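Local atomic coordinates of probable starch synthase 4, chloroplastic/amyloplastic (Arabidopsis thaliana, PDB entry 6GNE), a protein that is a probable plastid starch synthase from Arabidopsis, a glycosyltransferase with the two-domain GT-B architecture that carries adenosine-5'-diphosphate and a glycan in this model. Residues Leu261-Pro271 with Cys399-Tyr409; Ser387-Pro398 with Ser411-Leu421. All coordinates share one frame; numbering follows the deposited sequence.

The two interactions have centres about 13 Å apart and interlock along the chain: Leu261-Pro271 comes first, then Ser387-Pro398, Cys399-Tyr409 and Ser411-Leu421. The last three form one beta-alpha-beta unit, with strand 389-392 leading through helix 402-408 to strand 412-416. Interaction 2 pairs the two strands inside the six-stranded parallel sheet that runs from strand 369-372 to strand 441-443, while interaction 1 lays the loop after strand 257-259 against the connecting helix. They meet where Met407 CG packs on Pro413 CD and Gln403 on Leu421. Both reach AC1, through the loop between strand 389-392 and helix 402-408 and, in interaction 1, also through Asn262.

Interaction 1 (Leu261-Pro271 with Cys399-Tyr409); sequences LNGIDTDSWNP and CGLTQMIAMRY. With AC1 (4,6-dideoxy-4-{[(1S,4R,5S,6S)-4,5,6-trihydroxy-3-(hydroxymethyl)cyclohex-2-en-1-yl]amino}-alpha-D-glucopyranose), chain C; ADP (adenosine-5'-diphosphate), chain F.
Arg408 reaches from helix 402-408 to two backbone carbonyls of the loop. Its NH2 donates to Thr266 O at 2.8 Å and its NE to Trp269 O at 2.9 Å, both acceptors lying close to the guanidinium plane, which fixes the rotation of the group. CG lies anti to the backbone N (chi1 174°) and the chain then bends at chi2, carrying the guanidinium past Thr266. The amide of Asn270 lies over one face of it, the two planes 30° apart; Asn270 OD1 itself is bonded to Ala272 N.

At the other end both segments bind AC1, and 399-409 also binds ADP. Asn262 OD1 accepts from AC1 O6B at 2.7 Å, while Cys399 N and Gly400 N donate to AC1 O3B and O4. Leu401 N points almost straight at ADP O1A, 2.8 Å away.

Apolar side chains pack along the whole length of the contact. Ile405 CD1 sits over the face of the Trp269 six-membered ring, 3.9 Å from its centroid, a CH-pi contact. Pro271 CD makes another, centred over the Tyr409 ring, whose OH is bonded to Asp274. Ile264 places CG2 beside Met404 CB and CD1 beside Ile405 CG1. The extended Met404 chain carries CE to Leu261 CD1 at 3.9 Å, and that methyl of Leu261 also touches Cys399 SG.

The loop thus lies along a helix whose N-terminal end meets the alpha phosphate of ADP, whose negative charge the helix dipole probably helps to stabilise. This is the nucleotide site of a GT-B glycosyltransferase, with AC1 bound alongside.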
# COMPACT_ATOMS: atom_id res chain seq x y z
N LEU A 261 2.32 8.33 8.92
CA LEU A 261 2.99 8.16 7.64
C LEU A 261 3.64 6.79 7.56
O LEU A 261 4.44 6.44 8.43
CB LEU A 261 4.06 9.24 7.43
CG LEU A 261 4.64 9.39 6.02
CD1 LEU A 261 3.59 9.77 4.95
CD2 LEU A 261 5.77 10.41 6.07
N ASN A 262 3.27 6.01 6.54
CA ASN A 262 3.92 4.72 6.30
C ASN A 262 5.46 4.92 6.17
O ASN A 262 5.93 5.95 5.65
CB ASN A 262 3.44 4.08 5.00
CG ASN A 262 2.00 3.63 5.03
OD1 ASN A 262 1.38 3.53 3.96
ND2 ASN A 262 1.48 3.28 6.20
N GLY A 263 6.23 3.97 6.69
CA GLY A 263 7.58 3.74 6.20
C GLY A 263 7.61 2.75 5.04
O GLY A 263 6.57 2.33 4.53
N ILE A 264 8.82 2.42 4.61
CA ILE A 264 9.09 1.31 3.69
C ILE A 264 10.13 0.41 4.34
O ILE A 264 10.92 0.84 5.20
CB ILE A 264 9.59 1.78 2.29
CG1 ILE A 264 10.91 2.55 2.38
CG2 ILE A 264 8.55 2.66 1.61
CD1 ILE A 264 11.53 2.83 1.03
N ASP A 265 10.12 -0.84 3.89
CA ASP A 265 11.06 -1.83 4.35
C ASP A 265 12.42 -1.52 3.75
O ASP A 265 12.70 -1.95 2.65
CB ASP A 265 10.57 -3.22 3.97
CG ASP A 265 11.42 -4.31 4.57
OD1 ASP A 265 12.63 -4.10 4.80
OD2 ASP A 265 10.89 -5.42 4.77
N THR A 266 13.25 -0.79 4.47
CA THR A 266 14.56 -0.41 3.97
C THR A 266 15.63 -1.54 3.95
O THR A 266 16.76 -1.28 3.57
CB THR A 266 15.12 0.82 4.70
OG1 THR A 266 15.09 0.60 6.10
CG2 THR A 266 14.32 2.04 4.37
N ASP A 267 15.27 -2.76 4.35
CA ASP A 267 16.12 -3.94 4.12
C ASP A 267 15.84 -4.56 2.75
O ASP A 267 16.77 -4.81 2.01
CB ASP A 267 15.96 -4.98 5.24
CG ASP A 267 16.51 -4.50 6.57
OD1 ASP A 267 17.55 -3.80 6.57
OD2 ASP A 267 15.92 -4.81 7.63
N SER A 268 14.56 -4.79 2.43
CA SER A 268 14.12 -5.14 1.06
C SER A 268 14.43 -4.07 0.02
O SER A 268 14.96 -4.36 -1.04
CB SER A 268 12.63 -5.42 1.01
OG SER A 268 12.37 -6.74 1.46
N TRP A 269 14.07 -2.82 0.32
CA TRP A 269 14.34 -1.69 -0.58
C TRP A 269 15.65 -1.02 -0.18
O TRP A 269 15.66 -0.08 0.61
CB TRP A 269 13.15 -0.73 -0.58
CG TRP A 269 11.91 -1.39 -1.10
CD1 TRP A 269 10.85 -1.87 -0.37
CD2 TRP A 269 11.60 -1.65 -2.47
NE1 TRP A 269 9.90 -2.41 -1.21
CE2 TRP A 269 10.35 -2.31 -2.49
CE3 TRP A 269 12.27 -1.43 -3.67
CZ2 TRP A 269 9.76 -2.71 -3.68
CZ3 TRP A 269 11.69 -1.83 -4.84
CH2 TRP A 269 10.45 -2.46 -4.85
N ASN A 270 16.75 -1.56 -0.70
CA ASN A 270 18.09 -1.06 -0.37
C ASN A 270 19.00 -1.25 -1.57
O ASN A 270 19.34 -2.39 -1.90
CB ASN A 270 18.67 -1.84 0.82
CG ASN A 270 20.04 -1.31 1.27
OD1 ASN A 270 20.67 -0.46 0.64
ND2 ASN A 270 20.50 -1.84 2.37
N PRO A 271 19.43 -0.15 -2.22
CA PRO A 271 20.28 -0.28 -3.41
C PRO A 271 21.63 -1.01 -3.18
O PRO A 271 22.19 -1.59 -4.11
CB PRO A 271 20.51 1.17 -3.83
CG PRO A 271 20.38 1.95 -2.56
CD PRO A 271 19.24 1.27 -1.86
N CYS A 399 -1.16 7.64 1.12
CA CYS A 399 0.24 7.76 1.47
C CYS A 399 1.14 7.77 0.23
O CYS A 399 1.79 8.78 -0.07
CB CYS A 399 0.68 6.68 2.42
SG CYS A 399 2.42 6.87 2.93
N GLY A 400 1.19 6.66 -0.46
CA GLY A 400 2.15 6.45 -1.52
C GLY A 400 3.49 6.01 -0.95
O GLY A 400 4.02 6.60 -0.00
N LEU A 401 4.01 4.94 -1.53
CA LEU A 401 5.29 4.37 -1.17
C LEU A 401 6.34 4.57 -2.26
O LEU A 401 7.56 4.62 -1.98
CB LEU A 401 5.12 2.89 -0.89
CG LEU A 401 4.10 2.50 0.17
CD1 LEU A 401 4.14 0.99 0.36
CD2 LEU A 401 4.36 3.19 1.49
N THR A 402 5.89 4.68 -3.52
CA THR A 402 6.81 4.73 -4.64
C THR A 402 7.76 5.94 -4.60
O THR A 402 8.92 5.84 -5.01
CB THR A 402 6.05 4.72 -5.94
OG1 THR A 402 5.18 5.86 -5.99
CG2 THR A 402 5.26 3.39 -6.11
N GLN A 403 7.27 7.07 -4.08
CA GLN A 403 8.13 8.24 -3.91
C GLN A 403 9.22 8.00 -2.85
O GLN A 403 10.33 8.52 -2.96
CB GLN A 403 7.31 9.50 -3.56
CG GLN A 403 6.90 9.73 -2.09
CD GLN A 403 5.64 8.99 -1.70
OE1 GLN A 403 5.18 8.07 -2.41
NE2 GLN A 403 5.05 9.40 -0.58
N MET A 404 8.91 7.22 -1.82
CA MET A 404 9.88 6.87 -0.80
C MET A 404 10.92 5.89 -1.37
O MET A 404 12.13 6.09 -1.17
CB MET A 404 9.20 6.27 0.42
CG MET A 404 8.17 7.19 1.07
SD MET A 404 7.47 6.56 2.59
CE MET A 404 6.08 7.62 2.83
N ILE A 405 10.45 4.90 -2.13
CA ILE A 405 11.36 3.94 -2.75
C ILE A 405 12.24 4.67 -3.74
O ILE A 405 13.46 4.47 -3.74
CB ILE A 405 10.62 2.78 -3.46
CG1 ILE A 405 9.71 1.99 -2.49
CG2 ILE A 405 11.60 1.81 -4.13
CD1 ILE A 405 8.72 1.07 -3.18
N ALA A 406 11.64 5.52 -4.60
CA ALA A 406 12.44 6.28 -5.55
C ALA A 406 13.58 7.05 -4.86
O ALA A 406 14.74 6.93 -5.25
CB ALA A 406 11.57 7.23 -6.34
N MET A 407 13.27 7.81 -3.82
CA MET A 407 14.30 8.57 -3.11
C MET A 407 15.36 7.67 -2.45
O MET A 407 16.55 8.00 -2.41
CB MET A 407 13.66 9.47 -2.07
CG MET A 407 12.96 10.66 -2.69
SD MET A 407 12.42 11.88 -1.52
CE MET A 407 10.97 11.08 -0.84
N ARG A 408 14.93 6.52 -1.96
CA ARG A 408 15.84 5.53 -1.40
C ARG A 408 16.85 5.07 -2.46
O ARG A 408 17.99 4.82 -2.12
CB ARG A 408 15.03 4.36 -0.84
CG ARG A 408 15.79 3.15 -0.33
CD ARG A 408 16.60 3.48 0.90
NE ARG A 408 17.02 2.26 1.58
CZ ARG A 408 18.12 2.12 2.34
NH1 ARG A 408 18.94 3.13 2.54
NH2 ARG A 408 18.36 0.95 2.93
N TYR A 409 16.41 4.98 -3.71
CA TYR A 409 17.25 4.58 -4.85
C TYR A 409 17.82 5.79 -5.62
O TYR A 409 18.32 5.66 -6.74
CB TYR A 409 16.45 3.65 -5.80
CG TYR A 409 16.31 2.24 -5.26
CD1 TYR A 409 15.55 1.98 -4.14
CD2 TYR A 409 16.96 1.16 -5.86
CE1 TYR A 409 15.43 0.69 -3.63
CE2 TYR A 409 16.86 -0.14 -5.35
CZ TYR A 409 16.09 -0.36 -4.23
OH TYR A 409 15.95 -1.61 -3.71
C1 AC1 C . -6.42 -2.10 -2.23
O2 AC1 C . -7.65 -1.40 -0.26
C2 AC1 C . -6.37 -1.34 -0.90
C4A AC1 C . -1.23 3.80 0.29
C3 AC1 C . -5.88 0.11 -1.09
O3 AC1 C . -5.80 0.71 0.20
C4 AC1 C . -4.52 0.10 -1.81
N4A AC1 C . -3.91 1.43 -1.99
C5 AC1 C . -4.75 -0.61 -3.14
O5 AC1 C . -5.17 -1.96 -2.90
C6 AC1 C . -3.50 -0.72 -4.00
C1B AC1 C . -3.51 2.31 -0.88
C2B AC1 C . -3.18 3.76 -1.32
O2B AC1 C . -3.55 4.05 -2.68
C3B AC1 C . -1.73 4.18 -1.09
O3B AC1 C . -1.71 5.60 -1.13
O4 AC1 C . 0.16 4.14 0.39
C5B AC1 C . -1.47 2.35 0.59
C7B AC1 C . -2.47 1.68 0.01
C6B AC1 C . -0.61 1.65 1.62
O6B AC1 C . -0.79 2.24 2.92
PB ADP F . -0.99 1.91 -4.29
O1B ADP F . -1.14 1.25 -2.95
O2B ADP F . -0.72 1.00 -5.46
O3B ADP F . -2.15 2.84 -4.57
PA ADP F . 1.56 2.68 -3.19
O1A ADP F . 2.58 3.70 -3.63
O2A ADP F . 1.14 2.80 -1.75
O3A ADP F . 0.33 2.83 -4.21
O5' ADP F . 2.10 1.18 -3.41
C5' ADP F . 2.52 0.71 -4.69
C4' ADP F . 3.46 -0.51 -4.63
O4' ADP F . 3.20 -1.38 -5.75
C3' ADP F . 4.92 -0.15 -4.78
O3' ADP F . 5.70 -1.15 -4.16
C2' ADP F . 5.15 -0.21 -6.27
O2' ADP F . 6.51 -0.43 -6.61
C1' ADP F . 4.31 -1.40 -6.64
N9 ADP F . 3.80 -1.36 -8.02
C8 ADP F . 2.77 -0.64 -8.49
N7 ADP F . 2.56 -0.91 -9.80
C5 ADP F . 3.47 -1.81 -10.19
C6 ADP F . 3.82 -2.53 -11.45
N6 ADP F . 3.12 -2.29 -12.59
N1 ADP F . 4.86 -3.41 -11.41
C2 ADP F . 5.56 -3.61 -10.26
N3 ADP F . 5.29 -2.99 -9.10
C4 ADP F . 4.28 -2.10 -9.01

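Interaction 2 (Ser387-Pro398 with Ser411-Leu421); sequences SDLFIIPSIFEP and SIPIARKTGGL. With AC1 (4,6-dideoxy-4-{[(1S,4R,5S,6S)-4,5,6-trihydroxy-3-(hydroxymethyl)cyclohex-2-en-1-yl]amino}-alpha-D-glucopyranose), chain C.
Strands 389-392 and 412-416 are the parallel neighbours of a beta-alpha-beta unit, their axes 4.5 Å apart at closest approach. Backbone bonds alternate between them: Ile412 N to Asp388 O, Phe390 N to Ile412 O, Ile414 N to Phe390 O, Ile392 N to Ile414 O and Arg416 N to Ile392 O. On one face Leu389 CD2 meets Ile412 CB and Ile391 CG2 meets Ile414 CB, under helix 448-464. On the other, Ile392 CD1 lies 3.8 Å from both Pro413 CB and Ala415 CB.

Before the strands, Ser387 OG and Ser411 OG are hydrogen-bonded at 2.7 Å. Beyond them, Arg416 holds the loop with two bonds: NE to Ser394 O, in the guanidinium plane, and NH1 to Ile395 O, each 2.8 Å. The bend at chi3 (83°) turns the guanidinium toward these carbonyls, while NH2 is taken by Gln444 O.

Gly420 N meets Glu397 O nearly end-on at 2.8 Å, and Leu421 CD1 packs on Glu397 CB at 4.0 Å. Ser394 OG bonds the anti lone pair of Glu397 OE2, which helps to orient the carboxylate; OE1 accepts from AC1 O3B at 2.7 Å and is salt-bridged to Lys322. The loop at the C-terminal end of strand 389-392 thus carries ligand-binding residues, as is usual in the Rossmann-like domains of the GT-B fold.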
# COMPACT_ATOMS: atom_id res chain seq x y z
N SER A 387 16.43 5.36 -12.89
CA SER A 387 15.79 6.64 -13.20
C SER A 387 16.45 7.80 -12.45
O SER A 387 16.92 7.63 -11.33
CB SER A 387 14.28 6.56 -12.92
OG SER A 387 14.03 6.37 -11.54
N ASP A 388 16.48 8.96 -13.09
CA ASP A 388 16.92 10.21 -12.47
C ASP A 388 15.77 10.95 -11.81
O ASP A 388 15.97 11.68 -10.82
CB ASP A 388 17.51 11.11 -13.52
CG ASP A 388 18.65 10.47 -14.22
OD1 ASP A 388 19.63 10.12 -13.53
OD2 ASP A 388 18.53 10.26 -15.46
N LEU A 389 14.57 10.77 -12.39
CA LEU A 389 13.38 11.43 -11.94
C LEU A 389 12.25 10.41 -11.88
O LEU A 389 12.22 9.44 -12.65
CB LEU A 389 13.02 12.54 -12.93
CG LEU A 389 13.96 13.75 -13.01
CD1 LEU A 389 13.68 14.65 -14.17
CD2 LEU A 389 13.82 14.55 -11.74
N PHE A 390 11.31 10.66 -10.98
CA PHE A 390 10.18 9.76 -10.73
C PHE A 390 8.91 10.57 -10.49
O PHE A 390 8.89 11.43 -9.60
CB PHE A 390 10.47 8.86 -9.52
CG PHE A 390 9.47 7.76 -9.36
CD1 PHE A 390 8.28 7.97 -8.67
CD2 PHE A 390 9.68 6.53 -9.98
CE1 PHE A 390 7.32 6.98 -8.56
CE2 PHE A 390 8.73 5.50 -9.86
CZ PHE A 390 7.55 5.74 -9.15
N ILE A 391 7.85 10.27 -11.24
CA ILE A 391 6.63 11.10 -11.17
C ILE A 391 5.47 10.45 -10.41
O ILE A 391 5.18 9.28 -10.63
CB ILE A 391 6.16 11.58 -12.56
CG1 ILE A 391 5.85 10.41 -13.51
CG2 ILE A 391 7.19 12.51 -13.17
CD1 ILE A 391 4.76 10.78 -14.51
N ILE A 392 4.80 11.22 -9.56
CA ILE A 392 3.62 10.78 -8.80
C ILE A 392 2.62 11.95 -8.85
O ILE A 392 2.44 12.72 -7.88
CB ILE A 392 3.91 10.39 -7.29
CG1 ILE A 392 5.36 9.98 -7.06
CG2 ILE A 392 2.98 9.28 -6.80
CD1 ILE A 392 6.36 11.11 -7.04
N PRO A 393 1.95 12.11 -9.96
CA PRO A 393 1.06 13.25 -10.10
C PRO A 393 -0.38 12.92 -9.68
O PRO A 393 -1.33 13.13 -10.47
CB PRO A 393 1.16 13.55 -11.59
CG PRO A 393 1.20 12.19 -12.15
CD PRO A 393 2.13 11.44 -11.24
N SER A 394 -0.54 12.40 -8.46
CA SER A 394 -1.82 11.79 -8.03
C SER A 394 -2.94 12.82 -7.83
O SER A 394 -2.69 13.94 -7.37
CB SER A 394 -1.60 10.98 -6.74
OG SER A 394 -0.54 10.05 -6.89
N ILE A 395 -4.16 12.42 -8.18
CA ILE A 395 -5.35 13.23 -7.87
C ILE A 395 -5.54 13.23 -6.35
O ILE A 395 -5.80 14.27 -5.76
CB ILE A 395 -6.61 12.70 -8.61
CG1 ILE A 395 -6.39 12.70 -10.15
CG2 ILE A 395 -7.85 13.52 -8.26
CD1 ILE A 395 -5.89 14.01 -10.73
N PHE A 396 -5.39 12.07 -5.72
CA PHE A 396 -5.29 11.94 -4.25
C PHE A 396 -4.39 10.75 -3.90
O PHE A 396 -4.22 9.85 -4.69
CB PHE A 396 -6.69 11.82 -3.59
CG PHE A 396 -7.35 10.48 -3.80
CD1 PHE A 396 -8.10 10.23 -4.96
CD2 PHE A 396 -7.22 9.45 -2.85
CE1 PHE A 396 -8.71 9.00 -5.17
CE2 PHE A 396 -7.83 8.22 -3.05
CZ PHE A 396 -8.58 8.00 -4.21
N GLU A 397 -3.83 10.74 -2.71
CA GLU A 397 -2.86 9.74 -2.36
C GLU A 397 -2.78 9.60 -0.82
O GLU A 397 -2.12 10.39 -0.15
CB GLU A 397 -1.50 10.09 -2.97
CG GLU A 397 -0.51 8.94 -3.01
CD GLU A 397 -0.91 7.84 -3.96
OE1 GLU A 397 -1.17 6.74 -3.50
OE2 GLU A 397 -0.97 8.04 -5.19
N PRO A 398 -3.48 8.58 -0.26
CA PRO A 398 -3.48 8.31 1.16
C PRO A 398 -2.10 8.32 1.78
O PRO A 398 -1.89 8.94 2.81
CB PRO A 398 -4.09 6.91 1.23
CG PRO A 398 -5.05 6.86 0.08
CD PRO A 398 -4.39 7.67 -1.00
N SER A 411 16.36 8.40 -7.02
CA SER A 411 15.55 9.01 -8.08
C SER A 411 14.71 10.12 -7.45
O SER A 411 14.02 9.88 -6.45
CB SER A 411 14.68 7.95 -8.76
OG SER A 411 13.96 8.45 -9.88
N ILE A 412 14.76 11.31 -8.02
CA ILE A 412 14.15 12.51 -7.41
C ILE A 412 12.71 12.70 -7.81
O ILE A 412 12.41 12.74 -8.99
CB ILE A 412 14.94 13.76 -7.79
CG1 ILE A 412 16.41 13.60 -7.35
CG2 ILE A 412 14.32 15.00 -7.17
CD1 ILE A 412 16.62 13.25 -5.88
N PRO A 413 11.80 12.81 -6.84
CA PRO A 413 10.39 12.76 -7.15
C PRO A 413 9.82 14.08 -7.64
O PRO A 413 10.28 15.15 -7.26
CB PRO A 413 9.72 12.38 -5.81
CG PRO A 413 10.65 12.88 -4.79
CD PRO A 413 12.01 12.72 -5.38
N ILE A 414 8.80 13.95 -8.48
CA ILE A 414 7.97 15.04 -8.91
C ILE A 414 6.55 14.62 -8.55
O ILE A 414 6.02 13.67 -9.12
CB ILE A 414 8.08 15.30 -10.43
CG1 ILE A 414 9.56 15.48 -10.85
CG2 ILE A 414 7.16 16.45 -10.86
CD1 ILE A 414 9.75 15.63 -12.33
N ALA A 415 5.93 15.37 -7.64
CA ALA A 415 4.73 14.93 -6.97
C ALA A 415 3.71 16.05 -6.84
O ALA A 415 4.07 17.20 -6.62
CB ALA A 415 5.09 14.41 -5.59
N ARG A 416 2.44 15.68 -6.89
CA ARG A 416 1.39 16.63 -6.56
C ARG A 416 1.22 16.74 -5.04
O ARG A 416 1.35 15.76 -4.35
CB ARG A 416 0.08 16.27 -7.25
CG ARG A 416 -0.82 17.51 -7.44
CD ARG A 416 -2.12 17.20 -8.15
NE ARG A 416 -3.09 16.69 -7.20
CZ ARG A 416 -3.89 17.42 -6.45
NH1 ARG A 416 -4.73 16.82 -5.64
NH2 ARG A 416 -3.86 18.74 -6.49
N LYS A 417 0.99 17.96 -4.54
CA LYS A 417 0.86 18.21 -3.11
C LYS A 417 -0.50 17.75 -2.61
O LYS A 417 -1.47 18.51 -2.62
CB LYS A 417 1.03 19.68 -2.77
CG LYS A 417 2.46 20.09 -2.65
CD LYS A 417 2.64 21.60 -2.79
CE LYS A 417 2.69 22.33 -1.46
NZ LYS A 417 3.05 23.77 -1.75
N THR A 418 -0.57 16.49 -2.22
CA THR A 418 -1.82 15.93 -1.81
C THR A 418 -1.54 14.72 -0.95
O THR A 418 -0.61 13.97 -1.21
CB THR A 418 -2.72 15.60 -3.02
OG1 THR A 418 -4.01 15.25 -2.55
CG2 THR A 418 -2.16 14.43 -3.82
N GLY A 419 -2.35 14.57 0.09
CA GLY A 419 -2.23 13.42 1.02
C GLY A 419 -0.82 13.15 1.48
O GLY A 419 -0.12 14.05 1.87
N GLY A 420 -0.38 11.92 1.40
CA GLY A 420 0.93 11.55 1.88
C GLY A 420 2.09 12.19 1.18
O GLY A 420 3.18 12.32 1.76
N LEU A 421 1.87 12.59 -0.07
CA LEU A 421 2.92 13.19 -0.88
C LEU A 421 3.28 14.53 -0.28
O LEU A 421 4.43 14.93 -0.25
CB LEU A 421 2.47 13.33 -2.36
CG LEU A 421 2.09 12.02 -3.04
CD1 LEU A 421 1.52 12.24 -4.42
CD2 LEU A 421 3.30 11.09 -3.14
C1 AC1 C . -6.42 -2.10 -2.23
O2 AC1 C . -7.65 -1.40 -0.26
C2 AC1 C . -6.37 -1.34 -0.90
C4A AC1 C . -1.23 3.80 0.29
C3 AC1 C . -5.88 0.11 -1.09
O3 AC1 C . -5.80 0.71 0.20
C4 AC1 C . -4.52 0.10 -1.81
N4A AC1 C . -3.91 1.43 -1.99
C5 AC1 C . -4.75 -0.61 -3.14
O5 AC1 C . -5.17 -1.96 -2.90
C6 AC1 C . -3.50 -0.72 -4.00
C1B AC1 C . -3.51 2.31 -0.88
C2B AC1 C . -3.18 3.76 -1.32
O2B AC1 C . -3.55 4.05 -2.68
C3B AC1 C . -1.73 4.18 -1.09
O3B AC1 C . -1.71 5.60 -1.13
O4 AC1 C . 0.16 4.14 0.39
C5B AC1 C . -1.47 2.35 0.59
C7B AC1 C . -2.47 1.68 0.01
C6B AC1 C . -0.61 1.65 1.62
O6B AC1 C . -0.79 2.24 2.92
O HOH W 1 -4.93 13.07 -0.98